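Local structure of oxalate oxidase 1 (Hordeum vulgare, 2ET1) at residues 83-88 and 160-165; 72-77 and 150-155; 103-108 and 120-125. The protein oxidises oxalate with molecular oxygen to carbon dioxide and hydrogen peroxide at a manganese centre, releasing peroxide into the apoplast. All coordinates share one frame; numbering follows the deposited sequence.

Contact 1. Residues 83-88 and 160-165; sequences GTNPPH and IVFVPL. With MN (manganese (II) ion), chain B; GLV (glyoxylic acid), chain C.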
loop_
_atom_site.group_PDB
_atom_site.type_symbol
_atom_site.label_atom_id
_atom_site.label_comp_id
_atom_site.label_asym_id
_atom_site.label_seq_id
_atom_site.Cartn_x
_atom_site.Cartn_y
_atom_site.Cartn_z
ATOM N N GLY A 83 -23.580 18.565 -24.898
ATOM C CA GLY A 83 -22.786 17.334 -24.934
ATOM C C GLY A 83 -22.645 16.712 -23.558
ATOM O O GLY A 83 -22.768 17.406 -22.528
ATOM N N THR A 84 -22.369 15.408 -23.540
ATOM C CA THR A 84 -22.208 14.680 -22.279
ATOM C C THR A 84 -20.916 13.866 -22.291
ATOM O O THR A 84 -20.494 13.377 -23.337
ATOM C CB THR A 84 -23.421 13.740 -21.965
ATOM O OG1 THR A 84 -23.294 13.182 -20.649
ATOM C CG2 THR A 84 -23.526 12.593 -22.965
ATOM N N ASN A 85 -20.272 13.777 -21.130
ATOM C CA ASN A 85 -19.333 12.705 -20.829
ATOM C C ASN A 85 -20.165 11.713 -20.003
ATOM O O ASN A 85 -20.477 11.985 -18.835
ATOM C CB ASN A 85 -18.134 13.262 -20.048
ATOM C CG ASN A 85 -16.947 12.303 -19.992
ATOM O OD1 ASN A 85 -16.818 11.394 -20.818
ATOM N ND2 ASN A 85 -16.058 12.523 -19.017
ATOM N N PRO A 86 -20.599 10.595 -20.629
ATOM C CA PRO A 86 -21.670 9.761 -20.063
ATOM C C PRO A 86 -21.282 9.013 -18.785
ATOM O O PRO A 86 -20.098 8.857 -18.501
ATOM C CB PRO A 86 -21.972 8.760 -21.198
ATOM C CG PRO A 86 -20.702 8.662 -21.966
ATOM C CD PRO A 86 -20.101 10.056 -21.914
ATOM N N PRO A 87 -22.284 8.554 -18.008
ATOM C CA PRO A 87 -22.026 7.756 -16.797
ATOM C C PRO A 87 -20.894 6.743 -16.985
ATOM O O PRO A 87 -20.997 5.835 -17.832
ATOM C CB PRO A 87 -23.354 7.048 -16.578
ATOM C CG PRO A 87 -24.358 8.091 -17.013
ATOM C CD PRO A 87 -23.733 8.751 -18.223
ATOM N N HIS A 88 -19.815 6.919 -16.219
ATOM C CA HIS A 88 -18.623 6.070 -16.325
ATOM C C HIS A 88 -17.981 5.837 -14.955
ATOM O O HIS A 88 -18.346 6.500 -13.979
ATOM C CB HIS A 88 -17.603 6.651 -17.347
ATOM C CG HIS A 88 -16.980 7.965 -16.953
ATOM N ND1 HIS A 88 -17.637 9.175 -17.078
ATOM C CD2 HIS A 88 -15.742 8.259 -16.476
ATOM C CE1 HIS A 88 -16.838 10.150 -16.670
ATOM N NE2 HIS A 88 -15.678 9.624 -16.318
ATOM N N ILE A 160 -11.022 3.342 -17.979
ATOM C CA ILE A 160 -12.348 3.958 -18.148
ATOM C C ILE A 160 -13.376 2.890 -18.521
ATOM O O ILE A 160 -13.239 2.228 -19.551
ATOM C CB ILE A 160 -12.358 5.088 -19.221
ATOM C CG1 ILE A 160 -11.249 6.124 -18.983
ATOM C CG2 ILE A 160 -13.744 5.775 -19.231
ATOM C CD1 ILE A 160 -11.058 7.098 -20.155
ATOM N N VAL A 161 -14.397 2.731 -17.674
ATOM C CA VAL A 161 -15.552 1.872 -17.956
ATOM C C VAL A 161 -16.721 2.802 -18.334
ATOM O O VAL A 161 -17.342 3.404 -17.459
ATOM C CB VAL A 161 -15.886 0.995 -16.702
ATOM C CG1 VAL A 161 -17.187 0.218 -16.879
ATOM C CG2 VAL A 161 -14.757 0.035 -16.404
ATOM N N PHE A 162 -16.959 2.977 -19.635
ATOM C CA PHE A 162 -18.104 3.779 -20.099
ATOM C C PHE A 162 -19.355 2.910 -19.973
ATOM O O PHE A 162 -19.454 1.863 -20.623
ATOM C CB PHE A 162 -17.925 4.220 -21.560
ATOM C CG PHE A 162 -16.972 5.379 -21.750
ATOM C CD1 PHE A 162 -15.759 5.192 -22.414
ATOM C CD2 PHE A 162 -17.296 6.659 -21.291
ATOM C CE1 PHE A 162 -14.876 6.262 -22.629
ATOM C CE2 PHE A 162 -16.410 7.745 -21.484
ATOM C CZ PHE A 162 -15.205 7.542 -22.162
ATOM N N VAL A 163 -20.321 3.337 -19.164
ATOM C CA VAL A 163 -21.452 2.444 -18.845
ATOM C C VAL A 163 -22.368 2.101 -20.053
ATOM O O VAL A 163 -22.627 0.916 -20.296
ATOM C CB VAL A 163 -22.233 2.893 -17.578
ATOM C CG1 VAL A 163 -23.453 2.021 -17.391
ATOM C CG2 VAL A 163 -21.333 2.792 -16.346
ATOM N N PRO A 164 -22.852 3.111 -20.809
ATOM C CA PRO A 164 -23.708 2.763 -21.970
ATOM C C PRO A 164 -22.998 1.900 -23.023
ATOM O O PRO A 164 -23.543 0.877 -23.457
ATOM C CB PRO A 164 -24.109 4.137 -22.545
ATOM C CG PRO A 164 -23.951 5.094 -21.371
ATOM C CD PRO A 164 -22.716 4.579 -20.667
ATOM N N LEU A 165 -21.776 2.284 -23.398
ATOM C CA LEU A 165 -21.035 1.538 -24.420
ATOM C C LEU A 165 -20.704 0.111 -23.968
ATOM O O LEU A 165 -20.762 -0.827 -24.762
ATOM C CB LEU A 165 -19.777 2.307 -24.841
ATOM C CG LEU A 165 -18.823 1.628 -25.823
ATOM C CD1 LEU A 165 -19.506 1.341 -27.160
ATOM C CD2 LEU A 165 -17.581 2.491 -26.035
HETATM MN MN MN B . -14.095 10.559 -14.820
HETATM C C1 GLV C . -11.726 11.691 -18.540
HETATM O O1 GLV C . -11.015 10.458 -18.410
HETATM C C2 GLV C . -12.758 11.776 -17.459
HETATM O O2 GLV C . -13.636 12.678 -17.510
HETATM O O3 GLV C . -12.676 10.952 -16.528
HETATM O O HOH W 1 -14.833 12.673 -15.156
#
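His88 and Phe162 face each other as an antiparallel non-hydrogen-bonded pair, their CA atoms 4.5 Å apart, where the strand of 83-88 resumes after its corner at Pro87. The backbone hydrogen bond across the two segments comes one residue to the side: Val163 N, in the first turn of the helix that follows Phe162, donates to Pro87 O at 2.9 Å. Val163 CB and Pro164 CD pack round that same carbonyl oxygen.

On the face shared by the bridged pair, the two rings meet obliquely, planes 47° apart, and Phe162 CD2 touches both His88 CB and Pro86 CG. Asn85 OD1 lies in the plane of the phenyl ring, 3.7 Å from Phe162 CE2. The contact lies beside the manganese site inside the cupin beta-barrel. His88 NE2 binds the manganese ion at 2.4 Å, with His90, Glu95 and His137 completing the protein ligands and glyoxylate O3 and a water filling the other two positions. The imidazole is steadied from behind, since ND1 donates in the ring plane to Pro86 O at 2.9 Å; a chi1 of 66°, with CG between backbone N and carbonyl carbon, folds the ring back over its own segment to make this bond. Asn85 ND2 is held by Gln139 and adds a weak hydrogen bond to glyoxylate O2, while Ile160 CD1 lies 3.8 Å from glyoxylate O1.

Contact 2. Residues 72-77 and 150-155; sequences VSMNRV and VVSFNS. With GLV (glyoxylic acid), chain C.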
loop_
_atom_site.group_PDB
_atom_site.type_symbol
_atom_site.label_atom_id
_atom_site.label_comp_id
_atom_site.label_asym_id
_atom_site.label_seq_id
_atom_site.Cartn_x
_atom_site.Cartn_y
_atom_site.Cartn_z
ATOM N N VAL A 72 0.442 9.029 -10.813
ATOM C CA VAL A 72 -0.420 10.128 -11.304
ATOM C C VAL A 72 -0.622 10.120 -12.833
ATOM O O VAL A 72 0.171 9.524 -13.584
ATOM C CB VAL A 72 0.125 11.528 -10.904
ATOM C CG1 VAL A 72 0.066 11.747 -9.362
ATOM C CG2 VAL A 72 1.557 11.737 -11.458
ATOM N N SER A 73 -1.707 10.767 -13.265
ATOM C CA SER A 73 -1.971 11.053 -14.696
ATOM C C SER A 73 -3.031 12.159 -14.800
ATOM O O SER A 73 -3.606 12.562 -13.786
ATOM C CB SER A 73 -2.432 9.792 -15.450
ATOM O OG SER A 73 -3.711 9.350 -15.015
ATOM N N MET A 74 -3.271 12.648 -16.021
ATOM C CA MET A 74 -4.232 13.751 -16.271
ATOM C C MET A 74 -4.946 13.545 -17.599
ATOM O O MET A 74 -4.325 13.076 -18.549
ATOM C CB MET A 74 -3.477 15.074 -16.411
ATOM C CG MET A 74 -3.318 15.937 -15.215
ATOM S SD MET A 74 -2.455 17.438 -15.774
ATOM C CE MET A 74 -3.649 18.236 -16.751
ATOM N N ASN A 75 -6.214 13.955 -17.694
ATOM C CA ASN A 75 -6.918 14.034 -18.995
ATOM C C ASN A 75 -7.542 15.422 -19.170
ATOM O O ASN A 75 -7.796 16.113 -18.184
ATOM C CB ASN A 75 -8.073 13.022 -19.092
ATOM C CG ASN A 75 -7.638 11.560 -18.991
ATOM O OD1 ASN A 75 -8.477 10.695 -18.695
ATOM N ND2 ASN A 75 -6.373 11.270 -19.243
ATOM N N ARG A 76 -7.789 15.813 -20.422
ATOM C CA ARG A 76 -8.598 16.997 -20.756
ATOM C C ARG A 76 -9.913 16.507 -21.375
ATOM O O ARG A 76 -9.912 15.521 -22.120
ATOM C CB ARG A 76 -7.829 17.898 -21.736
ATOM C CG ARG A 76 -8.658 19.037 -22.328
ATOM C CD ARG A 76 -7.830 19.924 -23.277
ATOM N NE ARG A 76 -8.698 20.933 -23.882
ATOM C CZ ARG A 76 -8.334 22.180 -24.182
ATOM N NH1 ARG A 76 -7.096 22.604 -23.953
ATOM N NH2 ARG A 76 -9.224 23.005 -24.718
ATOM N N VAL A 77 -11.034 17.173 -21.077
ATOM C CA VAL A 77 -12.318 16.819 -21.727
ATOM C C VAL A 77 -12.984 18.081 -22.256
ATOM O O VAL A 77 -13.146 19.049 -21.507
ATOM C CB VAL A 77 -13.293 16.051 -20.778
ATOM C CG1 VAL A 77 -14.508 15.514 -21.550
ATOM C CG2 VAL A 77 -12.552 14.903 -20.077
ATOM N N VAL A 150 -10.056 20.000 -16.944
ATOM C CA VAL A 150 -8.830 19.187 -16.837
ATOM C C VAL A 150 -8.924 18.420 -15.513
ATOM O O VAL A 150 -9.211 19.024 -14.474
ATOM C CB VAL A 150 -7.553 20.073 -16.889
ATOM C CG1 VAL A 150 -6.310 19.245 -16.601
ATOM C CG2 VAL A 150 -7.416 20.765 -18.253
ATOM N N VAL A 151 -8.683 17.105 -15.554
ATOM C CA VAL A 151 -8.862 16.231 -14.382
ATOM C C VAL A 151 -7.592 15.425 -14.139
ATOM O O VAL A 151 -6.899 15.069 -15.094
ATOM C CB VAL A 151 -10.086 15.285 -14.537
ATOM C CG1 VAL A 151 -11.349 16.107 -14.755
ATOM C CG2 VAL A 151 -9.920 14.323 -15.695
ATOM N N SER A 152 -7.289 15.167 -12.865
ATOM C CA SER A 152 -6.089 14.415 -12.481
ATOM C C SER A 152 -6.510 13.156 -11.713
ATOM O O SER A 152 -7.603 13.120 -11.127
ATOM C CB SER A 152 -5.181 15.283 -11.598
ATOM O OG SER A 152 -4.740 16.448 -12.296
ATOM N N PHE A 153 -5.638 12.149 -11.700
ATOM C CA PHE A 153 -5.937 10.857 -11.058
ATOM C C PHE A 153 -4.780 10.409 -10.182
ATOM O O PHE A 153 -3.620 10.692 -10.508
ATOM C CB PHE A 153 -6.164 9.755 -12.112
ATOM C CG PHE A 153 -7.247 10.071 -13.119
ATOM C CD1 PHE A 153 -6.925 10.690 -14.331
ATOM C CD2 PHE A 153 -8.576 9.720 -12.867
ATOM C CE1 PHE A 153 -7.927 10.997 -15.266
ATOM C CE2 PHE A 153 -9.598 10.027 -13.787
ATOM C CZ PHE A 153 -9.262 10.661 -14.998
ATOM N N ASN A 154 -5.072 9.675 -9.105
ATOM C CA ASN A 154 -3.989 8.991 -8.359
ATOM C C ASN A 154 -3.609 7.611 -8.923
ATOM O O ASN A 154 -3.356 6.673 -8.169
ATOM C CB ASN A 154 -4.228 8.951 -6.827
ATOM C CG ASN A 154 -5.392 8.062 -6.405
ATOM O OD1 ASN A 154 -5.472 7.675 -5.216
ATOM N ND2 ASN A 154 -6.283 7.740 -7.322
ATOM N N SER A 155 -3.576 7.513 -10.259
ATOM C CA SER A 155 -3.017 6.344 -10.957
ATOM C C SER A 155 -2.405 6.778 -12.293
ATOM O O SER A 155 -2.887 7.729 -12.926
ATOM C CB SER A 155 -4.089 5.284 -11.237
ATOM O OG SER A 155 -3.521 4.181 -11.971
HETATM C C1 GLV C . -11.726 11.691 -18.540
HETATM O O1 GLV C . -11.015 10.458 -18.410
HETATM C C2 GLV C . -12.758 11.776 -17.459
HETATM O O2 GLV C . -13.636 12.678 -17.510
HETATM O O3 GLV C . -12.676 10.952 -16.528
#
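Phe153 and Ser73 form an antiparallel hydrogen-bonded pair between two neighbouring strands of the cupin beta-barrel, on the barrel-interior face they share with Asn75 and Val151. The pair is unevenly tied: Phe153 N donates to Ser73 O at 2.9 Å, whereas the return bond from Ser73 N to Phe153 O is weak at 3.4 Å. Ser73 adds a side-chain bond. With chi1 at 67°, OG projects between backbone N and carbonyl carbon and gives its proton to Ser155 O, 2.8 Å away, fastening the chain just beyond the end of the strand; Ser73 OG also brushes Phe153 CD1.

The phenyl ring reaches on toward the active site, where glyoxylate O3 lies in the ring plane 3.8 Å from CZ and His90, a manganese ligand, meets it edge-to-face. Replacing Phe153 with an alanine would probably open a gap between the glyoxylate, His90 and the amide of Asn75, and leave those groups less firmly positioned. Asn75, an oxalate-binding residue, crosses the phenyl ring at about a right angle, the amide and ring planes 60° apart.

Val150, with the most surface buried in this contact, is the non-hydrogen-bonded partner of Arg76 on the reverse face, and its CA makes a CA-H...O contact to Asn75 O at 3.5 Å. On that face Val150 and Met74 pack against Met98 of a neighbouring subunit, so one strand pair serves both the pocket and the assembly. The backbone of Asn75 is gripped twice by Val151: its N donates to Val151 O at 2.9 Å, and its O receives Val151 N through a nearly linear bond, 173° at the hydrogen.

Contact 3. Residues 103-108 and 120-125; sequences ELLVGI and SRVVRA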
loop_
_atom_site.group_PDB
_atom_site.type_symbol
_atom_site.label_atom_id
_atom_site.label_comp_id
_atom_site.label_asym_id
_atom_site.label_seq_id
_atom_site.Cartn_x
_atom_site.Cartn_y
_atom_site.Cartn_z
ATOM N N GLU A 103 -20.049 25.871 -18.362
ATOM C CA GLU A 103 -20.911 25.462 -17.249
ATOM C C GLU A 103 -21.253 23.977 -17.379
ATOM O O GLU A 103 -21.935 23.574 -18.330
ATOM C CB GLU A 103 -22.219 26.265 -17.232
ATOM C CG GLU A 103 -22.070 27.780 -17.359
ATOM C CD GLU A 103 -23.420 28.478 -17.369
ATOM O OE1 GLU A 103 -23.929 28.785 -16.273
ATOM O OE2 GLU A 103 -23.963 28.717 -18.471
ATOM N N LEU A 104 -20.780 23.167 -16.428
ATOM C CA LEU A 104 -21.007 21.718 -16.469
ATOM C C LEU A 104 -21.814 21.206 -15.268
ATOM O O LEU A 104 -21.412 21.403 -14.117
ATOM C CB LEU A 104 -19.661 20.965 -16.530
ATOM C CG LEU A 104 -18.747 21.109 -17.749
ATOM C CD1 LEU A 104 -17.410 20.410 -17.484
ATOM C CD2 LEU A 104 -19.408 20.499 -18.975
ATOM N N LEU A 105 -22.944 20.554 -15.534
ATOM C CA LEU A 105 -23.612 19.762 -14.499
ATOM C C LEU A 105 -22.732 18.524 -14.233
ATOM O O LEU A 105 -22.511 17.711 -15.143
ATOM C CB LEU A 105 -25.024 19.339 -14.939
ATOM C CG LEU A 105 -25.760 18.459 -13.911
ATOM C CD1 LEU A 105 -26.147 19.267 -12.657
ATOM C CD2 LEU A 105 -26.987 17.764 -14.529
ATOM N N VAL A 106 -22.227 18.401 -13.009
ATOM C CA VAL A 106 -21.371 17.259 -12.616
ATOM C C VAL A 106 -22.141 16.411 -11.608
ATOM O O VAL A 106 -22.603 16.936 -10.583
ATOM C CB VAL A 106 -20.035 17.744 -11.988
ATOM C CG1 VAL A 106 -19.180 16.544 -11.523
ATOM C CG2 VAL A 106 -19.245 18.601 -12.988
ATOM N N GLY A 107 -22.295 15.112 -11.891
ATOM C CA GLY A 107 -23.016 14.207 -10.977
ATOM C C GLY A 107 -22.158 13.043 -10.496
ATOM O O GLY A 107 -21.414 12.447 -11.287
ATOM N N ILE A 108 -22.288 12.722 -9.202
ATOM C CA ILE A 108 -21.552 11.626 -8.551
ATOM C C ILE A 108 -22.547 10.752 -7.803
ATOM O O ILE A 108 -23.389 11.270 -7.060
ATOM C CB ILE A 108 -20.484 12.156 -7.549
ATOM C CG1 ILE A 108 -19.539 13.131 -8.252
ATOM C CG2 ILE A 108 -19.693 11.000 -6.935
ATOM C CD1 ILE A 108 -19.642 14.537 -7.774
ATOM N N SER A 120 -25.292 16.289 -7.297
ATOM C CA SER A 120 -25.038 17.009 -8.546
ATOM C C SER A 120 -25.094 18.517 -8.382
ATOM O O SER A 120 -25.917 19.039 -7.624
ATOM C CB SER A 120 -25.954 16.527 -9.676
ATOM O OG SER A 120 -27.325 16.830 -9.414
ATOM N N ARG A 121 -24.217 19.206 -9.116
ATOM C CA ARG A 121 -24.047 20.658 -9.006
ATOM C C ARG A 121 -23.586 21.234 -10.353
ATOM O O ARG A 121 -22.808 20.592 -11.066
ATOM C CB ARG A 121 -22.978 20.945 -7.929
ATOM C CG ARG A 121 -22.736 22.391 -7.602
ATOM C CD ARG A 121 -21.611 22.577 -6.596
ATOM N NE ARG A 121 -21.512 23.974 -6.197
ATOM C CZ ARG A 121 -20.776 24.444 -5.195
ATOM N NH1 ARG A 121 -20.025 23.630 -4.461
ATOM N NH2 ARG A 121 -20.792 25.744 -4.923
ATOM N N VAL A 122 -24.034 22.442 -10.702
ATOM C CA VAL A 122 -23.437 23.141 -11.855
ATOM C C VAL A 122 -22.096 23.741 -11.418
ATOM O O VAL A 122 -22.045 24.529 -10.468
ATOM C CB VAL A 122 -24.375 24.234 -12.432
ATOM C CG1 VAL A 122 -23.719 24.925 -13.629
ATOM C CG2 VAL A 122 -25.715 23.606 -12.847
ATOM N N VAL A 123 -21.020 23.331 -12.103
ATOM C CA VAL A 123 -19.635 23.722 -11.793
ATOM C C VAL A 123 -19.088 24.656 -12.893
ATOM O O VAL A 123 -19.160 24.333 -14.090
ATOM C CB VAL A 123 -18.731 22.448 -11.659
ATOM C CG1 VAL A 123 -17.299 22.804 -11.290
ATOM C CG2 VAL A 123 -19.307 21.479 -10.611
ATOM N N ARG A 124 -18.552 25.808 -12.485
ATOM C CA ARG A 124 -18.127 26.860 -13.439
ATOM C C ARG A 124 -16.611 27.108 -13.359
ATOM O O ARG A 124 -15.915 26.421 -12.595
ATOM C CB ARG A 124 -18.955 28.152 -13.238
ATOM C CG ARG A 124 -20.469 27.910 -13.366
ATOM C CD ARG A 124 -21.319 29.171 -13.301
ATOM N NE ARG A 124 -22.744 28.878 -13.494
ATOM C CZ ARG A 124 -23.593 28.512 -12.529
ATOM N NH1 ARG A 124 -23.181 28.369 -11.276
ATOM N NH2 ARG A 124 -24.868 28.267 -12.831
ATOM N N ALA A 125 -16.091 28.042 -14.162
ATOM C CA ALA A 125 -14.627 28.245 -14.265
ATOM C C ALA A 125 -13.927 28.417 -12.917
ATOM O O ALA A 125 -14.317 29.263 -12.107
ATOM C CB ALA A 125 -14.296 29.440 -15.184
#
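Glu103 meets Arg124 at the open end of a beta hairpin, strands 104-109 and 118-123, which lies at the edge of one of the two sheets of the cupin barrel. The glutamate leaves its backbone with CG anti to the carbonyl carbon (chi1 -49°) and stays extended beyond it, carrying its carboxylate across to the arginine, while its CB rests against Val122 CG1. In the resulting salt bridge Arg124 NE donates almost straight (170°) to Glu103 OE1 at 3.0 Å; OE1 accepts through its anti lone pair and lies in the guanidinium plane, although the carboxylate is turned 42° from it. Val122 CG1 sits over one face of the Arg124 guanidinium, toward its rim, 3.6 Å above the plane.

Leu104 follows as a hydrogen-bonded partner of Val123. Its N donates to Val123 O at 3.1 Å and its O accepts from Val123 N at 2.8 Å, the donor well tilted from the carbonyl plane in the second case. The leucine side chain turns to the barrel interior, against Val99 of the strand 95-101. Leu105 projects from the other face, where CD1 lies against Ser120 CB and, more loosely, Val122 CG2.

Val106 restores the interior pattern and the paired bonds, now with Arg121: its N donates to Arg121 O at 3.0 Å, and Arg121 N returns a bond to Val106 O. Val106 CG2 also touches Val123 CG2 at 3.7 Å, a diagonal valine contact on the side of the hairpin where Phe38 of a neighbouring subunit packs on both residues. Gly107 then lies opposite Ser120, so Ser120 CB comes directly to the glycine backbone, 4.0 Å from Gly107 CA.

Overall arrangement
Three contacts within one cupin barrel illustrate how a single fold can divide its labour. Contacts 1 and 3 belong to the same sheet, at its 161-162 and 118-123 edges, whereas contact 2 lies in the other; all three centres are 16 to 17 Å apart. Along the chain the order is 72-77, 83-88, 103-108, 120-125, 150-155, 160-165, so contacts 1 and 2 interlock and the hairpin of contact 3 is nested inside both. Contacts 1 and 2 touch through Asn85 and Val77 and approach the glyoxylate from both sheets. Contact 3 stands off from them, its nearest atoms about 6 Å away, but like contact 2 it packs against the same neighbouring subunit of the hexamer.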